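Local structure of putative methyltransferase protein (Bacteroides fragilis, 5BP9) at residues V68-F73 and E226-M231; T163-M168 and C196-S201. The protein probably transfers methyl groups from S-adenosylmethionine to an acceptor that is not established, and binds the product cofactor S-adenosyl-L-homocysteine. All blocks are in the same frame, centred on the assembly; numbering follows the deposited sequence.

Interaction 1: residues V68-F73 and E226-M231. With ETE (2-{2-[2-2-(methoxy-ethoxy)-ethoxy]-ethoxy}-ethanol), chain B.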
loop_
_atom_site.group_PDB
_atom_site.type_symbol
_atom_site.label_atom_id
_atom_site.label_comp_id
_atom_site.label_asym_id
_atom_site.label_seq_id
_atom_site.Cartn_x
_atom_site.Cartn_y
_atom_site.Cartn_z
ATOM N N VAL A 68 14.777 7.897 -2.764
ATOM C CA VAL A 68 14.569 6.453 -2.577
ATOM C C VAL A 68 15.788 5.697 -3.060
ATOM O O VAL A 68 16.204 5.858 -4.214
ATOM C CB VAL A 68 13.364 5.919 -3.378
ATOM C CG1 VAL A 68 13.042 4.483 -2.991
ATOM C CG2 VAL A 68 12.136 6.766 -3.149
ATOM N N PHE A 69 16.334 4.877 -2.172
ATOM C CA PHE A 69 17.494 4.030 -2.438
ATOM C C PHE A 69 17.060 2.566 -2.403
ATOM O O PHE A 69 16.050 2.231 -1.806
ATOM C CB PHE A 69 18.601 4.262 -1.408
ATOM C CG PHE A 69 19.097 5.678 -1.314
ATOM C CD1 PHE A 69 18.453 6.599 -0.506
ATOM C CD2 PHE A 69 20.272 6.055 -1.947
ATOM C CE1 PHE A 69 18.914 7.899 -0.388
ATOM C CE2 PHE A 69 20.750 7.343 -1.809
ATOM C CZ PHE A 69 20.050 8.268 -1.050
ATOM N N SER A 70 17.855 1.692 -3.019
ATOM C CA SER A 70 17.545 0.274 -3.074
ATOM C C SER A 70 18.803 -0.527 -3.308
ATOM O O SER A 70 19.734 -0.033 -3.942
ATOM C CB SER A 70 16.591 0.046 -4.240
ATOM O OG SER A 70 16.357 -1.311 -4.512
ATOM N N SER A 71 18.818 -1.773 -2.834
ATOM C CA SER A 71 19.946 -2.652 -3.175
ATOM C C SER A 71 19.897 -3.114 -4.645
ATOM O O SER A 71 20.927 -3.523 -5.177
ATOM C CB SER A 71 20.027 -3.857 -2.239
ATOM O OG SER A 71 19.044 -4.809 -2.556
ATOM N N GLN A 72 18.723 -3.025 -5.291
ATOM C CA GLN A 72 18.488 -3.528 -6.661
ATOM C C GLN A 72 18.466 -2.435 -7.742
ATOM O O GLN A 72 18.717 -2.709 -8.908
ATOM C CB GLN A 72 17.152 -4.280 -6.734
ATOM C CG GLN A 72 17.059 -5.550 -5.884
ATOM C CD GLN A 72 16.525 -5.327 -4.455
ATOM O OE1 GLN A 72 15.943 -4.282 -4.118
ATOM N NE2 GLN A 72 16.719 -6.321 -3.614
ATOM N N PHE A 73 18.127 -1.208 -7.351
ATOM C CA PHE A 73 17.900 -0.102 -8.291
ATOM C C PHE A 73 18.726 1.125 -7.906
ATOM O O PHE A 73 19.068 1.299 -6.739
ATOM C CB PHE A 73 16.412 0.253 -8.297
ATOM C CG PHE A 73 15.533 -0.863 -8.754
ATOM C CD1 PHE A 73 15.560 -1.282 -10.084
ATOM C CD2 PHE A 73 14.700 -1.532 -7.855
ATOM C CE1 PHE A 73 14.756 -2.339 -10.516
ATOM C CE2 PHE A 73 13.892 -2.582 -8.283
ATOM C CZ PHE A 73 13.925 -2.991 -9.614
ATOM N N GLU A 226 10.694 -9.400 -4.809
ATOM C CA GLU A 226 11.097 -9.075 -3.424
ATOM C C GLU A 226 12.226 -8.029 -3.467
ATOM O O GLU A 226 13.422 -8.378 -3.567
ATOM C CB GLU A 226 11.514 -10.341 -2.660
ATOM C CG GLU A 226 10.331 -11.271 -2.378
ATOM C CD GLU A 226 10.693 -12.536 -1.658
ATOM O OE1 GLU A 226 11.876 -12.941 -1.674
ATOM O OE2 GLU A 226 9.786 -13.156 -1.093
ATOM N N ILE A 227 11.814 -6.763 -3.434
ATOM C CA ILE A 227 12.690 -5.584 -3.543
ATOM C C ILE A 227 12.888 -5.035 -2.127
ATOM O O ILE A 227 12.073 -5.247 -1.243
ATOM C CB ILE A 227 12.001 -4.489 -4.437
ATOM C CG1 ILE A 227 11.682 -5.044 -5.824
ATOM C CG2 ILE A 227 12.840 -3.219 -4.602
ATOM C CD1 ILE A 227 12.858 -5.686 -6.503
ATOM N N ASP A 228 13.972 -4.311 -1.921
ATOM C CA ASP A 228 14.119 -3.487 -0.740
ATOM C C ASP A 228 14.366 -2.050 -1.111
ATOM O O ASP A 228 14.954 -1.736 -2.154
ATOM C CB ASP A 228 15.221 -3.990 0.166
ATOM C CG ASP A 228 16.561 -3.989 -0.508
ATOM O OD1 ASP A 228 17.242 -2.933 -0.550
ATOM O OD2 ASP A 228 16.905 -5.056 -1.041
ATOM N N PHE A 229 13.889 -1.189 -0.235
ATOM C CA PHE A 229 14.022 0.251 -0.383
ATOM C C PHE A 229 14.427 0.896 0.946
ATOM O O PHE A 229 14.300 0.312 2.001
ATOM C CB PHE A 229 12.698 0.862 -0.838
ATOM C CG PHE A 229 12.301 0.524 -2.247
ATOM C CD1 PHE A 229 13.032 1.011 -3.321
ATOM C CD2 PHE A 229 11.152 -0.179 -2.508
ATOM C CE1 PHE A 229 12.650 0.776 -4.614
ATOM C CE2 PHE A 229 10.763 -0.427 -3.806
ATOM C CZ PHE A 229 11.511 0.041 -4.860
ATOM N N ARG A 230 14.867 2.150 0.858
ATOM C CA ARG A 230 15.088 3.000 2.019
ATOM C C ARG A 230 14.936 4.431 1.526
ATOM O O ARG A 230 15.343 4.740 0.423
ATOM C CB ARG A 230 16.460 2.751 2.691
ATOM C CG ARG A 230 17.645 3.047 1.841
ATOM C CD ARG A 230 18.931 2.594 2.510
ATOM N NE ARG A 230 20.090 2.850 1.656
ATOM C CZ ARG A 230 20.507 2.076 0.644
ATOM N NH1 ARG A 230 19.856 0.946 0.289
ATOM N NH2 ARG A 230 21.602 2.442 -0.031
HETATM N N MSE A 231 14.344 5.283 2.346
HETATM C CA MSE A 231 14.037 6.662 1.932
HETATM C C MSE A 231 14.744 7.657 2.794
HETATM O O MSE A 231 15.103 7.387 3.967
HETATM C CB MSE A 231 12.527 6.886 1.967
HETATM C CG MSE A 231 11.842 6.050 0.885
HETATM SE SE MSE A 231 9.893 6.367 0.906
HETATM C CE MSE A 231 9.451 5.596 2.657
HETATM O OH2 ETE B . 8.132 0.650 6.364
HETATM C C12 ETE B . 8.114 1.864 5.620
HETATM C C22 ETE B . 7.425 1.535 4.311
HETATM O OH3 ETE B . 7.248 2.705 3.523
HETATM C C13 ETE B . 6.931 3.495 1.267
HETATM C C23 ETE B . 6.648 2.385 2.268
HETATM O OH4 ETE B . 6.357 3.174 -0.000
HETATM C C14 ETE B . 8.000 2.561 -1.637
HETATM C C24 ETE B . 7.082 3.665 -1.131
HETATM O OH5 ETE B . 8.952 3.095 -2.555
HETATM C C15 ETE B . 9.448 3.132 -4.931
HETATM C C25 ETE B . 8.405 3.383 -3.849
HETATM O OH6 ETE B . 9.291 4.092 -5.981
HETATM C C26 ETE B . 10.497 4.378 -6.688
HETATM O O HOH W 1 21.909 1.163 -2.413
#

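Interaction 2: residues T163-M168 and C196-S201. With SAH (S-adenosyl-L-homocysteine), chain D.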
loop_
_atom_site.group_PDB
_atom_site.type_symbol
_atom_site.label_atom_id
_atom_site.label_comp_id
_atom_site.label_asym_id
_atom_site.label_seq_id
_atom_site.Cartn_x
_atom_site.Cartn_y
_atom_site.Cartn_z
ATOM N N THR A 163 -14.740 -3.813 2.417
ATOM C CA THR A 163 -13.700 -3.631 1.381
ATOM C C THR A 163 -12.401 -3.225 2.068
ATOM O O THR A 163 -12.398 -2.324 2.914
ATOM C CB THR A 163 -14.069 -2.551 0.348
ATOM O OG1 THR A 163 -15.393 -2.767 -0.144
ATOM C CG2 THR A 163 -13.133 -2.597 -0.849
ATOM N N ILE A 164 -11.328 -3.916 1.714
ATOM C CA ILE A 164 -9.975 -3.570 2.161
ATOM C C ILE A 164 -9.177 -3.124 0.934
ATOM O O ILE A 164 -9.038 -3.883 -0.024
ATOM C CB ILE A 164 -9.301 -4.739 2.882
ATOM C CG1 ILE A 164 -10.144 -5.119 4.138
ATOM C CG2 ILE A 164 -7.861 -4.358 3.253
ATOM C CD1 ILE A 164 -9.603 -6.289 4.940
ATOM N N LEU A 165 -8.697 -1.876 0.966
ATOM C CA LEU A 165 -7.971 -1.279 -0.163
ATOM C C LEU A 165 -6.480 -1.285 0.103
ATOM O O LEU A 165 -6.028 -0.740 1.098
ATOM C CB LEU A 165 -8.404 0.171 -0.402
ATOM C CG LEU A 165 -9.840 0.423 -0.810
ATOM C CD1 LEU A 165 -10.080 1.919 -0.928
ATOM C CD2 LEU A 165 -10.132 -0.272 -2.129
HETATM N N MSE A 166 -5.735 -1.925 -0.807
HETATM C CA MSE A 166 -4.273 -1.914 -0.763
HETATM C C MSE A 166 -3.797 -1.444 -2.100
HETATM O O MSE A 166 -3.648 -2.226 -3.059
HETATM C CB MSE A 166 -3.841 -3.300 -0.415
HETATM C CG MSE A 166 -4.303 -3.590 1.004
HETATM SE SE MSE A 166 -3.822 -5.401 1.543
HETATM C CE MSE A 166 -1.961 -4.958 2.061
ATOM N N LEU A 167 -3.588 -0.129 -2.179
ATOM C CA LEU A 167 -3.315 0.557 -3.452
ATOM C C LEU A 167 -1.940 1.226 -3.483
ATOM O O LEU A 167 -1.374 1.513 -2.445
ATOM C CB LEU A 167 -4.411 1.574 -3.718
ATOM C CG LEU A 167 -5.830 1.003 -3.814
ATOM C CD1 LEU A 167 -6.819 2.154 -4.010
ATOM C CD2 LEU A 167 -5.978 -0.032 -4.910
HETATM N N MSE A 168 -1.471 1.473 -4.703
HETATM C CA MSE A 168 -0.146 2.017 -4.990
HETATM C C MSE A 168 0.885 0.952 -4.667
HETATM O O MSE A 168 1.698 1.075 -3.725
HETATM C CB MSE A 168 0.087 3.347 -4.286
HETATM C CG MSE A 168 1.065 4.195 -5.089
HETATM SE SE MSE A 168 2.786 3.244 -5.258
HETATM C CE MSE A 168 3.611 4.537 -6.496
ATOM N N CYS A 196 -14.254 -8.058 0.340
ATOM C CA CYS A 196 -13.163 -8.269 -0.607
ATOM C C CYS A 196 -11.992 -7.346 -0.339
ATOM O O CYS A 196 -12.122 -6.323 0.346
ATOM C CB CYS A 196 -13.651 -8.148 -2.048
ATOM S SG CYS A 196 -13.862 -6.473 -2.643
ATOM N N ILE A 197 -10.849 -7.755 -0.874
ATOM C CA ILE A 197 -9.633 -6.946 -0.881
ATOM C C ILE A 197 -9.419 -6.539 -2.334
ATOM O O ILE A 197 -9.470 -7.397 -3.229
ATOM C CB ILE A 197 -8.423 -7.772 -0.447
ATOM C CG1 ILE A 197 -8.642 -8.392 0.933
ATOM C CG2 ILE A 197 -7.160 -6.928 -0.448
ATOM C CD1 ILE A 197 -7.942 -9.721 1.097
ATOM N N LEU A 198 -9.152 -5.257 -2.548
ATOM C CA LEU A 198 -8.770 -4.730 -3.864
ATOM C C LEU A 198 -7.312 -4.303 -3.762
ATOM O O LEU A 198 -6.960 -3.434 -2.955
ATOM C CB LEU A 198 -9.680 -3.565 -4.256
ATOM C CG LEU A 198 -11.158 -3.931 -4.363
ATOM C CD1 LEU A 198 -11.989 -2.666 -4.591
ATOM C CD2 LEU A 198 -11.413 -4.948 -5.460
HETATM N N MSE A 199 -6.469 -4.933 -4.567
HETATM C CA MSE A 199 -5.003 -4.763 -4.485
HETATM C C MSE A 199 -4.427 -4.606 -5.856
HETATM O O MSE A 199 -4.725 -5.401 -6.735
HETATM C CB MSE A 199 -4.388 -6.024 -3.839
HETATM C CG MSE A 199 -2.842 -5.996 -3.749
HETATM SE SE MSE A 199 -2.121 -7.749 -3.195
HETATM C CE MSE A 199 -2.474 -7.207 -1.379
ATOM N N ASP A 200 -3.564 -3.615 -6.033
ATOM C CA ASP A 200 -2.816 -3.483 -7.270
ATOM C C ASP A 200 -1.360 -3.898 -7.051
ATOM O O ASP A 200 -0.815 -3.788 -5.958
ATOM C CB ASP A 200 -2.898 -2.069 -7.822
ATOM C CG ASP A 200 -2.035 -1.106 -7.048
ATOM O OD1 ASP A 200 -2.160 -1.034 -5.820
ATOM O OD2 ASP A 200 -1.162 -0.470 -7.622
ATOM N N SER A 201 -0.758 -4.410 -8.110
ATOM C CA SER A 201 0.688 -4.654 -8.129
ATOM C C SER A 201 1.189 -4.654 -9.570
ATOM O O SER A 201 0.495 -4.227 -10.485
ATOM C CB SER A 201 1.018 -5.971 -7.406
ATOM O OG SER A 201 2.406 -6.023 -7.072
HETATM N N SAH D . -1.560 4.528 -0.233
HETATM C CA SAH D . -0.721 5.787 -0.278
HETATM C CB SAH D . 0.729 5.597 0.192
HETATM C CG SAH D . 1.511 4.466 -0.476
HETATM S SD SAH D . 3.129 4.327 0.227
HETATM C C SAH D . -0.701 6.359 -1.669
HETATM O O SAH D . -1.234 5.769 -2.603
HETATM O OXT SAH D . -0.161 7.432 -1.934
HETATM C "C5'" SAH D . 2.914 3.001 1.386
HETATM C "C4'" SAH D . 2.377 3.475 2.732
HETATM O "O4'" SAH D . 2.157 2.312 3.559
HETATM C "C3'" SAH D . 3.288 4.394 3.540
HETATM O "O3'" SAH D . 2.559 5.574 3.949
HETATM C "C2'" SAH D . 3.739 3.534 4.717
HETATM O "O2'" SAH D . 4.080 4.238 5.895
HETATM C "C1'" SAH D . 2.564 2.602 4.904
HETATM N N9 SAH D . 2.816 1.319 5.579
HETATM C C8 SAH D . 3.878 0.515 5.403
HETATM N N7 SAH D . 3.825 -0.594 6.076
HETATM C C5 SAH D . 2.614 -0.528 6.735
HETATM C C6 SAH D . 1.952 -1.389 7.622
HETATM N N6 SAH D . 2.454 -2.577 8.002
HETATM N N1 SAH D . 0.740 -1.008 8.111
HETATM C C2 SAH D . 0.239 0.188 7.734
HETATM N N3 SAH D . 0.786 1.082 6.892
HETATM C C4 SAH D . 1.986 0.676 6.428
#

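Interaction 1: residues V68-F73 and E226-M231
Asp228 grips the turn that follows strand 66-69, just beyond the point where that strand pairs antiparallel with strand 226-233 in a four-stranded antiparallel sheet. The hydroxyl of Ser71 donates to Asp228 OD2 on its syn side (OG to OD2 2.6 Å), and the backbone N of Ser71 reaches Asp228 OD1. Gln72 NE2 is a second donor to OD2, descending from above the carboxylate plane; the amide and carboxylate planes lie 59° apart. The amide is held at its other end too, since Asp228 N donates to Gln72 OE1 at 3.0 Å in a nearly straight bond (171°). A bend at chi2 (90°) turns the Gln72 amide back toward Asp228. These side-chain bonds hold for one conformer each of Ser71 and Gln72; both residues have a second, so their occupancy is uncertain. Ser70 OG donates to Asp228 O at 2.8 Å while accepting from Gln72 N, which makes an ST turn.

Before the turn, Phe69 and Arg230 form a hydrogen-bonded pair, with Phe69 N to Arg230 O at 2.8 Å. Arg230 leans back over its partner, so that Phe69 CB sits 3.5 Å above the centre of the guanidinium plane. A water bridges Arg230 NH2 and Ser70 O.

On the sheet face of Val68 and Met231 the contacts are mostly apolar: Val68 CG1 approaches Phe229 CD1. From the loop, the Phe73 side chain crosses that of Ile227 at about a right angle. Phe229 and Met231 belong to the pocket occupied by the polyether ETE. The Phe229 ring is sandwiched: Ile227 CG2 lies over one face, and ETE C15 lies 3.7 Å above the opposite one, displaced toward the rim.

Interaction 2: residues T163-M168 and C196-S201
Met166 and Met199, both selenomethionine, lie side by side on one face of a parallel strand pair within the mixed seven-stranded sheet of the Rossmann-like methyltransferase fold. In one of two conformers of Met166, its SE meets Met199 CE at 3.7 Å, and Ile197 CG2 approaches the same selenium. On the opposite face, Leu165 CD2 and Thr163 CG2 both pack against Leu198 CD1, each at 3.9 Å.

The backbones fix this register. Ile164 and Met166 each donate to one neighbour and accept from another, giving four bonds; the straightest is Met166 N to Leu198 O (176°), and the longest is Asp200 N to Met166 O at 3.3 Å. The axes of the two short strand segments are inclined to each other by 15°.

Helix 180-190 covers the methionine face through Phe183, while Leu165 and Leu167 reach Leu98 of helix 92-100. Past the last strand pair, Asp200 has CG between its backbone N and carbonyl carbon (chi1 75°), which swings the carboxylate toward the loop after Met166. OD1 lies 3.1 Å from Leu167 CA, and the two oxygens accept from the backbone of Asn169 and Gly170, tying down the loop at the cofactor. There, Met168 CB comes to 3.2 Å from carboxylate atom O of S-adenosyl-L-homocysteine.

From the N terminus, the chain lays down residues 68-73 early and does not meet their partner, 226-231, until after another 152 residues, so interaction 1 closes a long loop. Interaction 2 falls wholly within that loop: 163-168 and 196-201 are joined by a much shorter connection of 27 residues that includes helix 180-190. The contacts therefore nest without crossing. Interaction 2 ties neighbouring parallel strands of the mixed sheet, and interaction 1 ties strands of the separate antiparallel sheet. Strands 195-202 and 226-233 are consecutive, so the connection between them carries the chain from the mixed sheet to the antiparallel one. The contacts do not touch, their nearest atoms being about 9 Å apart; ETE borders the first and S-adenosyl-L-homocysteine the second.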